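Local coordinates for Tol-Pal system protein TolB (Acinetobacter baumannii, PDB 7MX5) that probably serves in the periplasm as part of the Tol-Pal system, which supports outer-membrane invagination during cell division and helps keep that membrane intact, at residues I17-F22 against P30-D35; G134-V139 against L372-T377; K163-S168 against Q199-G204; P282-Y287 against I316-R321; T364-R369 against R382-S387. One frame throughout, in Å; residues are numbered along the deposited sequence.

Contact 1 (I17-F22 against P30-D35); sequences IAIVPF and PIVETD
Ile-19 on the strand and Glu-33 on the helix form the main pair, and their side chains meet aslant, neither end-on nor running alongside. The two branches of the isoleucine divide the work. Its CG2 methyl lies against the aliphatic root of the glutamate, 3.8 Å from Glu-33 CB, and comes almost as near to CG. The longer branch carries CD1 to the preceding helix residue, where Ile-19 CD1 is 4.1 Å from Val-32 CB. Swinging CG1 to the side opposite the backbone N (chi1 171°) and extending it fully (chi2 -175°) lets one residue cover both helix positions. Val-32 points its CB at the strand and is met at a slant by the isoleucine's end, CD1 touching its CB and CG1, whereas Glu-33 offers its flank and runs on, extended through CG and CD, so that its carboxylate comes to the edge of the apolar patch, OE1 still beside the isoleucine CG2. There OE1 is hydrogen-bonded to Ser-46 OG, just past strand 43-45. The interface is small and purely van der Waals, burying 153 Å². Helix 29-37 lies over strand 16-19, which pairs in parallel with strand 43-45: a beta-alpha-beta unit within the TolB amino-terminal domain.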
# COMPACT_ATOMS: atom_id res chain seq x y z
N ILE A 17 -14.26 -19.41 -4.12
CA ILE A 17 -14.02 -19.33 -5.56
C ILE A 17 -13.23 -20.56 -5.96
O ILE A 17 -12.04 -20.68 -5.63
CB ILE A 17 -13.28 -18.05 -5.95
CG1 ILE A 17 -14.01 -16.82 -5.40
CG2 ILE A 17 -13.15 -17.96 -7.46
CD1 ILE A 17 -13.20 -15.55 -5.52
N ALA A 18 -13.87 -21.49 -6.66
CA ALA A 18 -13.17 -22.64 -7.21
C ALA A 18 -12.37 -22.21 -8.43
O ALA A 18 -12.87 -21.48 -9.29
CB ALA A 18 -14.16 -23.74 -7.59
N ILE A 19 -11.12 -22.65 -8.50
CA ILE A 19 -10.25 -22.35 -9.63
C ILE A 19 -9.73 -23.68 -10.17
O ILE A 19 -8.89 -24.34 -9.54
CB ILE A 19 -9.09 -21.41 -9.24
CG1 ILE A 19 -8.07 -21.31 -10.38
CG2 ILE A 19 -8.44 -21.82 -7.92
CD1 ILE A 19 -6.86 -20.49 -10.02
N VAL A 20 -10.25 -24.09 -11.32
CA VAL A 20 -9.81 -25.35 -11.93
C VAL A 20 -8.39 -25.18 -12.45
O VAL A 20 -8.10 -24.17 -13.13
CB VAL A 20 -10.76 -25.76 -13.05
CG1 VAL A 20 -10.21 -26.97 -13.80
CG2 VAL A 20 -12.15 -26.06 -12.49
N PRO A 21 -7.46 -26.10 -12.15
CA PRO A 21 -6.12 -26.03 -12.74
C PRO A 21 -6.17 -25.89 -14.25
O PRO A 21 -6.77 -26.71 -14.94
CB PRO A 21 -5.47 -27.35 -12.33
CG PRO A 21 -6.21 -27.79 -11.11
CD PRO A 21 -7.56 -27.11 -11.08
N PHE A 22 -5.55 -24.83 -14.78
CA PHE A 22 -5.56 -24.60 -16.21
C PHE A 22 -4.78 -25.69 -16.93
O PHE A 22 -3.70 -26.08 -16.49
CB PHE A 22 -4.96 -23.23 -16.55
CG PHE A 22 -5.51 -22.08 -15.72
CD1 PHE A 22 -6.75 -22.16 -15.11
CD2 PHE A 22 -4.77 -20.92 -15.58
CE1 PHE A 22 -7.23 -21.10 -14.36
CE2 PHE A 22 -5.25 -19.86 -14.83
CZ PHE A 22 -6.48 -19.95 -14.22
N PRO A 30 -1.80 -21.17 -9.55
CA PRO A 30 -1.51 -21.10 -8.11
C PRO A 30 -1.32 -19.68 -7.62
O PRO A 30 -1.69 -19.37 -6.48
CB PRO A 30 -0.23 -21.93 -7.95
CG PRO A 30 -0.13 -22.75 -9.17
CD PRO A 30 -0.84 -22.03 -10.26
N ILE A 31 -0.74 -18.80 -8.44
CA ILE A 31 -0.62 -17.39 -8.07
C ILE A 31 -1.99 -16.75 -7.95
O ILE A 31 -2.26 -15.97 -7.03
CB ILE A 31 0.27 -16.65 -9.08
CG1 ILE A 31 1.71 -17.17 -9.00
CG2 ILE A 31 0.23 -15.15 -8.84
CD1 ILE A 31 2.60 -16.67 -10.12
N VAL A 32 -2.90 -17.07 -8.89
CA VAL A 32 -4.25 -16.53 -8.83
C VAL A 32 -4.99 -17.05 -7.61
O VAL A 32 -5.65 -16.29 -6.89
CB VAL A 32 -5.01 -16.86 -10.13
CG1 VAL A 32 -6.46 -16.40 -10.03
CG2 VAL A 32 -4.32 -16.22 -11.32
N GLU A 33 -4.88 -18.35 -7.34
CA GLU A 33 -5.50 -18.92 -6.15
C GLU A 33 -4.94 -18.32 -4.87
O GLU A 33 -5.67 -18.15 -3.89
CB GLU A 33 -5.32 -20.44 -6.15
CG GLU A 33 -5.89 -21.15 -4.93
CD GLU A 33 -5.58 -22.63 -4.92
OE1 GLU A 33 -5.01 -23.12 -5.92
OE2 GLU A 33 -5.89 -23.30 -3.92
N THR A 34 -3.65 -17.97 -4.87
CA THR A 34 -3.05 -17.34 -3.70
C THR A 34 -3.53 -15.90 -3.55
O THR A 34 -3.78 -15.43 -2.44
CB THR A 34 -1.53 -17.39 -3.79
OG1 THR A 34 -1.11 -18.74 -4.06
CG2 THR A 34 -0.90 -16.92 -2.49
N ASP A 35 -3.65 -15.18 -4.67
CA ASP A 35 -4.14 -13.80 -4.61
C ASP A 35 -5.57 -13.75 -4.10
O ASP A 35 -5.89 -12.95 -3.21
CB ASP A 35 -4.05 -13.15 -5.99
CG ASP A 35 -2.62 -12.89 -6.43
OD1 ASP A 35 -1.74 -12.78 -5.55
OD2 ASP A 35 -2.38 -12.79 -7.65

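Contact 2 (G134-V139 against L372-T377); sequences GRIAYV and LSIMST
Ile-136 makes the first touch along 134-139, reaching out to Ile-374 so that the two side chains meet tip to tip, with Ile-136 CD1 4.0 Å from Ile-374 CD1. Both residues aim their CB atoms across the gap, and in Ile-136 the extended second torsion (chi2 -177°) pushes the terminal methyl to full reach, so a single pair of methyl groups joins backbones that remain well apart. Around this point Trp-397 lies against Ile-136, while Met-383 and Leu-385 pack on Ile-374, so the pair is buried among apolar neighbours. Ala-137 follows with its methyl turned from the partner strand and onto Ile-154, as the alternation of a beta strand requires. Tyr-138 then faces the contact again, but it is the CB that touches: Tyr-138 CB lies 4.0 Å from Leu-372 CD1. With chi1 at 54° the ring is tucked between the backbone N and the carbonyl carbon, and it leads back from the interface, letting the hydroxyl hydrogen-bond with Gln-153 on the adjoining strand of its own sheet. Leu-372, for its part, also rests on Val-392 and Pro-395. The two strands therefore share no backbone ladder; each belongs to a separate antiparallel sheet, and between these two segments the touching groups are all apolar. Such face-to-face packing of neighbouring blades is characteristic of the beta-propeller, here between the last blade and the one in which strand 391-397, from the carboxyl end, pairs with strand 135-141 and closes the ring.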
# COMPACT_ATOMS: atom_id res chain seq x y z
N GLY A 134 0.50 -3.89 -8.52
CA GLY A 134 0.96 -2.71 -7.81
C GLY A 134 2.20 -3.00 -6.99
O GLY A 134 2.61 -4.15 -6.80
N ARG A 135 2.79 -1.92 -6.50
CA ARG A 135 4.07 -1.99 -5.81
C ARG A 135 3.98 -1.30 -4.46
O ARG A 135 3.17 -0.39 -4.26
CB ARG A 135 5.18 -1.36 -6.65
CG ARG A 135 5.25 -1.91 -8.07
CD ARG A 135 6.14 -3.14 -8.14
NE ARG A 135 7.55 -2.78 -8.07
CZ ARG A 135 8.55 -3.65 -7.99
NH1 ARG A 135 8.32 -4.96 -7.96
NH2 ARG A 135 9.80 -3.21 -7.94
N ILE A 136 4.82 -1.75 -3.53
CA ILE A 136 4.92 -1.18 -2.19
C ILE A 136 6.38 -0.90 -1.90
O ILE A 136 7.23 -1.79 -2.02
CB ILE A 136 4.32 -2.11 -1.12
CG1 ILE A 136 2.85 -2.40 -1.41
CG2 ILE A 136 4.49 -1.50 0.27
CD1 ILE A 136 2.18 -3.25 -0.36
N ALA A 137 6.69 0.34 -1.51
CA ALA A 137 8.04 0.71 -1.13
C ALA A 137 8.21 0.60 0.38
O ALA A 137 7.27 0.80 1.15
CB ALA A 137 8.35 2.14 -1.59
N TYR A 138 9.43 0.27 0.79
CA TYR A 138 9.74 0.09 2.20
C TYR A 138 11.24 0.26 2.40
O TYR A 138 12.02 0.24 1.45
CB TYR A 138 9.27 -1.28 2.71
CG TYR A 138 9.78 -2.44 1.89
CD1 TYR A 138 9.09 -2.89 0.77
CD2 TYR A 138 10.96 -3.09 2.24
CE1 TYR A 138 9.57 -3.96 0.02
CE2 TYR A 138 11.44 -4.15 1.50
CZ TYR A 138 10.74 -4.58 0.39
OH TYR A 138 11.21 -5.64 -0.35
N VAL A 139 11.63 0.43 3.66
CA VAL A 139 13.03 0.60 4.04
C VAL A 139 13.41 -0.51 5.01
O VAL A 139 12.85 -0.59 6.11
CB VAL A 139 13.30 1.98 4.66
CG1 VAL A 139 14.76 2.10 5.05
CG2 VAL A 139 12.91 3.08 3.69
N LEU A 372 6.09 -5.81 8.07
CA LEU A 372 4.98 -5.05 7.51
C LEU A 372 3.71 -5.87 7.65
O LEU A 372 3.72 -7.10 7.51
CB LEU A 372 5.22 -4.72 6.03
CG LEU A 372 6.29 -3.69 5.67
CD1 LEU A 372 6.14 -3.28 4.21
CD2 LEU A 372 6.22 -2.48 6.59
N SER A 373 2.60 -5.19 7.93
CA SER A 373 1.30 -5.83 8.04
C SER A 373 0.32 -5.13 7.10
O SER A 373 0.30 -3.90 7.03
CB SER A 373 0.77 -5.80 9.47
OG SER A 373 1.22 -6.92 10.21
N ILE A 374 -0.48 -5.92 6.40
CA ILE A 374 -1.52 -5.41 5.51
C ILE A 374 -2.86 -5.88 6.06
O ILE A 374 -3.07 -7.08 6.26
CB ILE A 374 -1.32 -5.88 4.06
CG1 ILE A 374 -0.26 -5.02 3.37
CG2 ILE A 374 -2.63 -5.80 3.29
CD1 ILE A 374 0.50 -5.75 2.28
N MET A 375 -3.75 -4.92 6.31
CA MET A 375 -5.05 -5.22 6.90
C MET A 375 -6.15 -4.64 6.04
O MET A 375 -6.01 -3.56 5.46
CB MET A 375 -5.16 -4.64 8.32
CG MET A 375 -4.91 -5.67 9.40
SD MET A 375 -5.61 -5.23 11.00
CE MET A 375 -7.33 -5.64 10.74
N SER A 376 -7.26 -5.37 5.94
CA SER A 376 -8.46 -4.82 5.34
C SER A 376 -9.03 -3.73 6.23
O SER A 376 -8.95 -3.80 7.46
CB SER A 376 -9.49 -5.92 5.10
OG SER A 376 -9.90 -6.51 6.32
N THR A 377 -9.61 -2.71 5.60
CA THR A 377 -10.08 -1.55 6.35
C THR A 377 -11.27 -1.87 7.25
O THR A 377 -11.58 -1.08 8.14
CB THR A 377 -10.44 -0.41 5.40
OG1 THR A 377 -11.48 -0.83 4.51
CG2 THR A 377 -9.22 0.01 4.60

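Contact 3 (K163-S168 against Q199-G204); sequences KTVLSS and QDLSTG
Val-165 and Leu-201 mark the closest backbone approach, their CA atoms 8.1 Å apart, where the outermost strand of one sheet passes the end of strand 195-200; Val-165 and Leu-166 form a classic beta bulge opposite Leu-152. Gln-199 exploits this backbone: its NE2 donates to Val-165 O at 3.1 Å. The bond is bent, with 141° at the hydrogen, and the amide reaches the carbonyl from a direction tilted out of its plane. The side chains of Val-165 and Gln-199 run antiparallel and overlap flank to flank, bringing Val-165 CG1 to 3.5 Å from Gln-199 CD, a snug fit of methyl against amide. The other end of that amide is held too, since OE1 hydrogen-bonds with Tyr-186 OH. Beside the polar link, Val-165 CG1 packs on Leu-201 CD2 at 4.2 Å, and Ile-154 and Ile-184 lie against both residues. Where the chain leaves the strand, Asp-200 OD1 accepts from Ser-202 N at 2.7 Å and also from Thr-203 N. This Asx turn bends the chain just after the strand, at the surface rim where two adjacent beta-propeller blades meet.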
# COMPACT_ATOMS: atom_id res chain seq x y z
N LYS A 163 12.89 -4.80 -5.72
CA LYS A 163 13.79 -3.96 -6.51
C LYS A 163 14.45 -2.98 -5.56
O LYS A 163 13.78 -2.11 -4.98
CB LYS A 163 13.02 -3.24 -7.62
CG LYS A 163 13.88 -2.66 -8.75
CD LYS A 163 14.60 -1.39 -8.33
CE LYS A 163 15.23 -0.68 -9.51
NZ LYS A 163 14.22 -0.22 -10.50
N THR A 164 15.77 -3.10 -5.41
CA THR A 164 16.52 -2.21 -4.53
C THR A 164 16.72 -0.86 -5.21
O THR A 164 17.35 -0.78 -6.27
CB THR A 164 17.87 -2.83 -4.16
OG1 THR A 164 17.65 -4.04 -3.43
CG2 THR A 164 18.68 -1.87 -3.31
N VAL A 165 16.17 0.20 -4.60
CA VAL A 165 16.33 1.54 -5.15
C VAL A 165 17.64 2.16 -4.69
O VAL A 165 18.33 2.83 -5.47
CB VAL A 165 15.12 2.41 -4.75
CG1 VAL A 165 14.98 3.59 -5.70
CG2 VAL A 165 13.85 1.58 -4.74
N LEU A 166 18.01 1.93 -3.43
CA LEU A 166 19.23 2.49 -2.86
C LEU A 166 19.53 1.77 -1.56
O LEU A 166 18.62 1.46 -0.79
CB LEU A 166 19.09 4.00 -2.62
CG LEU A 166 20.25 4.69 -1.90
CD1 LEU A 166 21.55 4.49 -2.65
CD2 LEU A 166 19.96 6.17 -1.71
N SER A 167 20.81 1.51 -1.32
CA SER A 167 21.29 0.98 -0.05
C SER A 167 22.40 1.88 0.47
O SER A 167 23.16 2.46 -0.31
CB SER A 167 21.80 -0.46 -0.18
OG SER A 167 23.17 -0.49 -0.55
N SER A 168 22.49 2.00 1.79
CA SER A 168 23.45 2.91 2.39
C SER A 168 23.72 2.51 3.83
O SER A 168 22.90 1.87 4.48
CB SER A 168 22.95 4.36 2.33
OG SER A 168 23.66 5.18 3.23
N GLN A 199 14.01 10.02 -7.52
CA GLN A 199 14.62 8.95 -8.31
C GLN A 199 13.67 8.51 -9.41
O GLN A 199 12.56 8.04 -9.13
CB GLN A 199 15.00 7.77 -7.42
CG GLN A 199 15.81 6.70 -8.12
CD GLN A 199 16.88 6.11 -7.23
OE1 GLN A 199 17.31 6.73 -6.25
NE2 GLN A 199 17.33 4.90 -7.56
N ASP A 200 14.11 8.65 -10.66
CA ASP A 200 13.36 8.13 -11.80
C ASP A 200 13.49 6.61 -11.83
O ASP A 200 14.59 6.08 -11.99
CB ASP A 200 13.88 8.74 -13.09
CG ASP A 200 13.02 8.41 -14.30
OD1 ASP A 200 12.72 7.22 -14.53
OD2 ASP A 200 12.64 9.36 -15.03
N LEU A 201 12.36 5.91 -11.67
CA LEU A 201 12.39 4.45 -11.63
C LEU A 201 12.58 3.81 -13.00
O LEU A 201 12.86 2.61 -13.06
CB LEU A 201 11.11 3.92 -10.98
CG LEU A 201 10.88 4.35 -9.53
CD1 LEU A 201 9.46 4.03 -9.10
CD2 LEU A 201 11.89 3.69 -8.61
N SER A 202 12.43 4.56 -14.08
CA SER A 202 12.61 4.01 -15.42
C SER A 202 14.08 4.02 -15.83
O SER A 202 14.68 2.96 -16.06
CB SER A 202 11.76 4.80 -16.43
OG SER A 202 11.50 4.02 -17.59
N THR A 203 14.68 5.21 -15.92
CA THR A 203 16.09 5.32 -16.27
C THR A 203 17.02 5.07 -15.09
O THR A 203 18.20 4.77 -15.30
CB THR A 203 16.38 6.71 -16.86
OG1 THR A 203 16.48 7.66 -15.79
CG2 THR A 203 15.27 7.13 -17.81
N GLY A 204 16.52 5.20 -13.86
CA GLY A 204 17.36 5.05 -12.68
C GLY A 204 17.72 6.38 -12.05
O GLY A 204 17.68 6.51 -10.82

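Contact 4 (P282-Y287 against I316-R321); sequences PQIYRY and IALVHR
Ile-284 and Leu-318 are the heart of a blade-to-blade contact in the beta-propeller, where strand 283-288 of one four-stranded sheet faces strand 315-320 of the next. A single methyl does nearly all the touching: Ile-284 CD1 sits 3.6 Å from Leu-318 CB and 3.8 Å from Leu-318 CD1, lodged against the leucine near its root and one of its tips. Ile-316, two residues back on the same face of its strand, completes the first shell more loosely, with its CG2 4.5 Å from Ile-284 CD1. Extension of the isoleucine (chi2 173°) carries that methyl forward, while Leu-318, with CG between backbone N and carbonyl carbon (chi1 66°), presents both CB and CD1 to it. One shell out, the backbone N of Ile-284 is hydrogen-bonded to Thr-298 OG1, fixing the strand at the very residue that makes the contact, and Ile-316 leans on Leu-309 in its own sheet. The amides and imidazole beyond the apolar core tie the two sheets together as well. Pro-282 shares a backbone hydrogen bond with Asn-304, at the start of the innermost strand of the second sheet. The side chain of Asn-304 spans both partners, its ND2 hydrogen-bonded to Gln-283 OE1 and its OD1 to His-320 ND1.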
# COMPACT_ATOMS: atom_id res chain seq x y z
N PRO A 282 -0.94 15.71 20.48
CA PRO A 282 -0.82 15.49 19.03
C PRO A 282 -2.17 15.17 18.41
O PRO A 282 -2.81 14.17 18.76
CB PRO A 282 0.15 14.30 18.92
CG PRO A 282 0.79 14.18 20.26
CD PRO A 282 -0.14 14.76 21.27
N GLN A 283 -2.61 16.03 17.49
CA GLN A 283 -3.85 15.84 16.76
C GLN A 283 -3.59 16.05 15.27
O GLN A 283 -2.56 16.60 14.87
CB GLN A 283 -4.95 16.79 17.25
CG GLN A 283 -5.35 16.60 18.70
CD GLN A 283 -5.88 15.21 18.99
OE1 GLN A 283 -6.38 14.52 18.10
NE2 GLN A 283 -5.78 14.79 20.25
N ILE A 284 -4.54 15.61 14.45
CA ILE A 284 -4.45 15.74 13.00
C ILE A 284 -5.29 16.94 12.58
O ILE A 284 -6.50 16.99 12.86
CB ILE A 284 -4.92 14.46 12.29
CG1 ILE A 284 -3.88 13.35 12.46
CG2 ILE A 284 -5.18 14.73 10.82
CD1 ILE A 284 -4.33 12.02 11.92
N TYR A 285 -4.66 17.89 11.92
CA TYR A 285 -5.31 19.10 11.45
C TYR A 285 -5.31 19.14 9.93
O TYR A 285 -4.59 18.39 9.26
CB TYR A 285 -4.62 20.35 12.02
CG TYR A 285 -4.80 20.53 13.51
CD1 TYR A 285 -4.11 19.73 14.41
CD2 TYR A 285 -5.65 21.50 14.01
CE1 TYR A 285 -4.27 19.89 15.77
CE2 TYR A 285 -5.82 21.67 15.38
CZ TYR A 285 -5.12 20.86 16.25
OH TYR A 285 -5.28 21.02 17.61
N ARG A 286 -6.14 20.02 9.38
CA ARG A 286 -6.28 20.19 7.94
C ARG A 286 -6.02 21.64 7.57
O ARG A 286 -6.73 22.54 8.04
CB ARG A 286 -7.68 19.76 7.47
CG ARG A 286 -7.92 19.94 5.98
CD ARG A 286 -9.40 19.88 5.64
NE ARG A 286 -9.66 20.07 4.22
CZ ARG A 286 -9.96 21.23 3.66
NH1 ARG A 286 -10.04 22.34 4.38
NH2 ARG A 286 -10.17 21.29 2.35
N TYR A 287 -5.00 21.87 6.75
CA TYR A 287 -4.67 23.20 6.26
C TYR A 287 -5.30 23.39 4.89
O TYR A 287 -5.01 22.64 3.95
CB TYR A 287 -3.15 23.41 6.17
CG TYR A 287 -2.76 24.76 5.63
CD1 TYR A 287 -2.60 25.85 6.47
CD2 TYR A 287 -2.56 24.96 4.26
CE1 TYR A 287 -2.24 27.09 5.98
CE2 TYR A 287 -2.20 26.19 3.76
CZ TYR A 287 -2.04 27.26 4.62
OH TYR A 287 -1.69 28.49 4.12
N ILE A 316 -9.21 8.29 6.41
CA ILE A 316 -7.91 8.66 6.96
C ILE A 316 -7.37 7.48 7.75
O ILE A 316 -8.02 7.02 8.70
CB ILE A 316 -8.00 9.90 7.87
CG1 ILE A 316 -8.29 11.16 7.04
CG2 ILE A 316 -6.71 10.08 8.66
CD1 ILE A 316 -8.50 12.40 7.89
N ALA A 317 -6.20 6.99 7.37
CA ALA A 317 -5.46 6.01 8.16
C ALA A 317 -4.46 6.76 9.03
O ALA A 317 -3.67 7.57 8.52
CB ALA A 317 -4.75 4.99 7.27
N LEU A 318 -4.48 6.49 10.33
CA LEU A 318 -3.69 7.27 11.27
C LEU A 318 -3.21 6.37 12.40
O LEU A 318 -3.58 5.20 12.50
CB LEU A 318 -4.49 8.45 11.83
CG LEU A 318 -5.69 8.09 12.72
CD1 LEU A 318 -5.87 9.12 13.81
CD2 LEU A 318 -6.96 7.95 11.90
N VAL A 319 -2.38 6.95 13.26
CA VAL A 319 -1.93 6.30 14.49
C VAL A 319 -2.74 6.89 15.64
O VAL A 319 -2.71 8.10 15.88
CB VAL A 319 -0.42 6.50 14.71
CG1 VAL A 319 -0.05 6.21 16.16
CG2 VAL A 319 0.37 5.61 13.77
N HIS A 320 -3.46 6.03 16.35
CA HIS A 320 -4.38 6.44 17.40
C HIS A 320 -3.95 5.81 18.72
O HIS A 320 -3.64 4.62 18.77
CB HIS A 320 -5.82 6.03 17.06
CG HIS A 320 -6.84 6.51 18.04
ND1 HIS A 320 -7.38 7.78 17.98
CD2 HIS A 320 -7.42 5.90 19.09
CE1 HIS A 320 -8.26 7.92 18.96
NE2 HIS A 320 -8.30 6.79 19.65
N ARG A 321 -3.91 6.62 19.78
CA ARG A 321 -3.46 6.17 21.09
C ARG A 321 -4.45 6.62 22.16
O ARG A 321 -4.37 7.75 22.66
CB ARG A 321 -2.06 6.70 21.40
CG ARG A 321 -1.10 5.65 21.92
CD ARG A 321 -0.61 5.96 23.32
NE ARG A 321 0.16 7.19 23.38
CZ ARG A 321 1.43 7.26 23.74
NH1 ARG A 321 2.11 6.18 24.08
NH2 ARG A 321 2.03 8.45 23.77

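Contact 5 (T364-R369 against R382-S387); sequences TREGNR and RMNLPS
The guanidinium of Arg-369 has Pro-386 over one of its faces, with CB standing 3.4 Å above the plane and over its centre. The proline ring comes in obliquely, and its next carbon extends the coverage toward one amino group, Pro-386 CG being 3.4 Å from Arg-369 NH2. A bend in the arginine chain (chi3 -62°) helps to lay the flat group over the ring. Arg-369 NH2 also forms a salt bridge with Glu-6, so that charge pairing anchors the group while the proline supports its face. A second pair of flat groups meets less closely: the carboxylate of Glu-366 and the amide of Asn-384 are turned 76° apart, and Glu-366 OE2 stays 4.2 Å from Asn-384 ND2, too far for a hydrogen bond. The other end of that amide, Asn-384 OD1, is hydrogen-bonded to Ser-373 OG. Glu-366 and Arg-369 both point toward 382-387; they are the backbone-paired first and last residues of a type II' beta turn whose corners are Gly-367 and Asn-368. That turn joins strands 359-366 and 369-376 as a hairpin, and strand 382-386 lies on the far side of 369-376, followed by strand 6-9, which supplies Glu-6.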
# COMPACT_ATOMS: atom_id res chain seq x y z
N THR A 364 5.02 -2.72 12.00
CA THR A 364 4.82 -3.09 13.40
C THR A 364 5.84 -4.16 13.76
O THR A 364 6.73 -4.49 12.97
CB THR A 364 3.38 -3.57 13.63
OG1 THR A 364 3.22 -3.95 15.00
CG2 THR A 364 3.06 -4.75 12.74
N ARG A 365 5.71 -4.71 14.97
CA ARG A 365 6.62 -5.74 15.46
C ARG A 365 5.80 -6.85 16.12
O ARG A 365 4.98 -6.58 16.99
CB ARG A 365 7.63 -5.18 16.46
CG ARG A 365 8.66 -4.24 15.84
CD ARG A 365 9.42 -3.48 16.91
NE ARG A 365 10.33 -2.49 16.34
CZ ARG A 365 11.14 -1.72 17.05
NH1 ARG A 365 11.20 -1.81 18.37
NH2 ARG A 365 11.92 -0.85 16.42
N GLU A 366 6.04 -8.09 15.69
CA GLU A 366 5.39 -9.26 16.26
C GLU A 366 6.48 -10.25 16.66
O GLU A 366 7.28 -10.65 15.82
CB GLU A 366 4.41 -9.89 15.27
CG GLU A 366 3.26 -10.64 15.92
CD GLU A 366 2.15 -10.94 14.93
OE1 GLU A 366 1.53 -9.98 14.42
OE2 GLU A 366 1.89 -12.14 14.68
N GLY A 367 6.49 -10.64 17.93
CA GLY A 367 7.60 -11.44 18.42
C GLY A 367 8.87 -10.61 18.41
O GLY A 367 8.89 -9.46 18.86
N ASN A 368 9.94 -11.20 17.88
CA ASN A 368 11.20 -10.49 17.71
C ASN A 368 11.37 -9.94 16.30
O ASN A 368 12.44 -9.41 15.97
CB ASN A 368 12.37 -11.41 18.06
CG ASN A 368 12.55 -12.54 17.06
OD1 ASN A 368 11.61 -12.91 16.35
ND2 ASN A 368 13.75 -13.09 16.99
N ARG A 369 10.34 -10.04 15.46
CA ARG A 369 10.43 -9.69 14.05
C ARG A 369 9.89 -8.28 13.82
O ARG A 369 8.82 -7.93 14.33
CB ARG A 369 9.66 -10.69 13.20
CG ARG A 369 10.32 -12.05 13.05
CD ARG A 369 9.88 -12.74 11.78
NE ARG A 369 8.44 -13.00 11.77
CZ ARG A 369 7.84 -13.91 11.01
NH1 ARG A 369 8.53 -14.67 10.18
NH2 ARG A 369 6.52 -14.05 11.08
N ARG A 382 -5.90 -9.95 8.04
CA ARG A 382 -4.53 -9.56 8.34
C ARG A 382 -3.57 -10.32 7.45
O ARG A 382 -3.71 -11.53 7.24
CB ARG A 382 -4.17 -9.78 9.82
CG ARG A 382 -3.40 -8.61 10.41
CD ARG A 382 -2.95 -8.87 11.83
NE ARG A 382 -4.03 -8.69 12.78
CZ ARG A 382 -4.47 -9.63 13.60
NH1 ARG A 382 -3.93 -10.84 13.62
NH2 ARG A 382 -5.48 -9.36 14.43
N MET A 383 -2.58 -9.59 6.93
CA MET A 383 -1.57 -10.11 6.03
C MET A 383 -0.22 -9.63 6.54
O MET A 383 -0.04 -8.43 6.78
CB MET A 383 -1.82 -9.63 4.60
CG MET A 383 -1.60 -10.67 3.53
SD MET A 383 -2.01 -10.03 1.89
CE MET A 383 -0.50 -9.18 1.45
N ASN A 384 0.72 -10.55 6.71
CA ASN A 384 2.02 -10.23 7.29
C ASN A 384 3.12 -10.34 6.24
O ASN A 384 3.16 -11.30 5.46
CB ASN A 384 2.33 -11.15 8.47
CG ASN A 384 1.60 -10.73 9.73
OD1 ASN A 384 1.31 -9.55 9.94
ND2 ASN A 384 1.30 -11.70 10.59
N LEU A 385 4.01 -9.35 6.23
CA LEU A 385 5.18 -9.31 5.36
C LEU A 385 6.43 -9.22 6.22
O LEU A 385 7.07 -8.16 6.31
CB LEU A 385 5.11 -8.13 4.39
CG LEU A 385 4.24 -8.21 3.13
CD1 LEU A 385 4.70 -9.33 2.22
CD2 LEU A 385 2.76 -8.35 3.46
N PRO A 386 6.81 -10.31 6.89
CA PRO A 386 8.01 -10.27 7.73
C PRO A 386 9.29 -10.31 6.92
O PRO A 386 9.33 -10.78 5.78
CB PRO A 386 7.88 -11.53 8.60
CG PRO A 386 6.53 -12.11 8.32
CD PRO A 386 6.12 -11.60 6.98
N SER A 387 10.34 -9.78 7.53
CA SER A 387 11.68 -9.86 6.98
C SER A 387 12.41 -11.06 7.58
O SER A 387 12.09 -11.54 8.66
CB SER A 387 12.46 -8.58 7.26
OG SER A 387 13.71 -8.58 6.58

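Contact 1 stands apart, buried in the amino-terminal domain, its centre about 39 Å from that of contact 4; the other four belong to the propeller. Contacts 2 and 4 are the same kind of joint, the third strand of one blade against the second of the next, both buried and wholly aliphatic at the touching atoms. Contact 3 also links consecutive blades, but at the surface, where an amide-to-carbonyl bond joins the apolar packing. Contact 5 works within a single sheet through charge and flat-group packing, mostly buried on its 382-387 side while Glu-366 is exposed. It shares that blade with contact 2: 372-377 pairs with 382-387 by probable backbone hydrogen bonds.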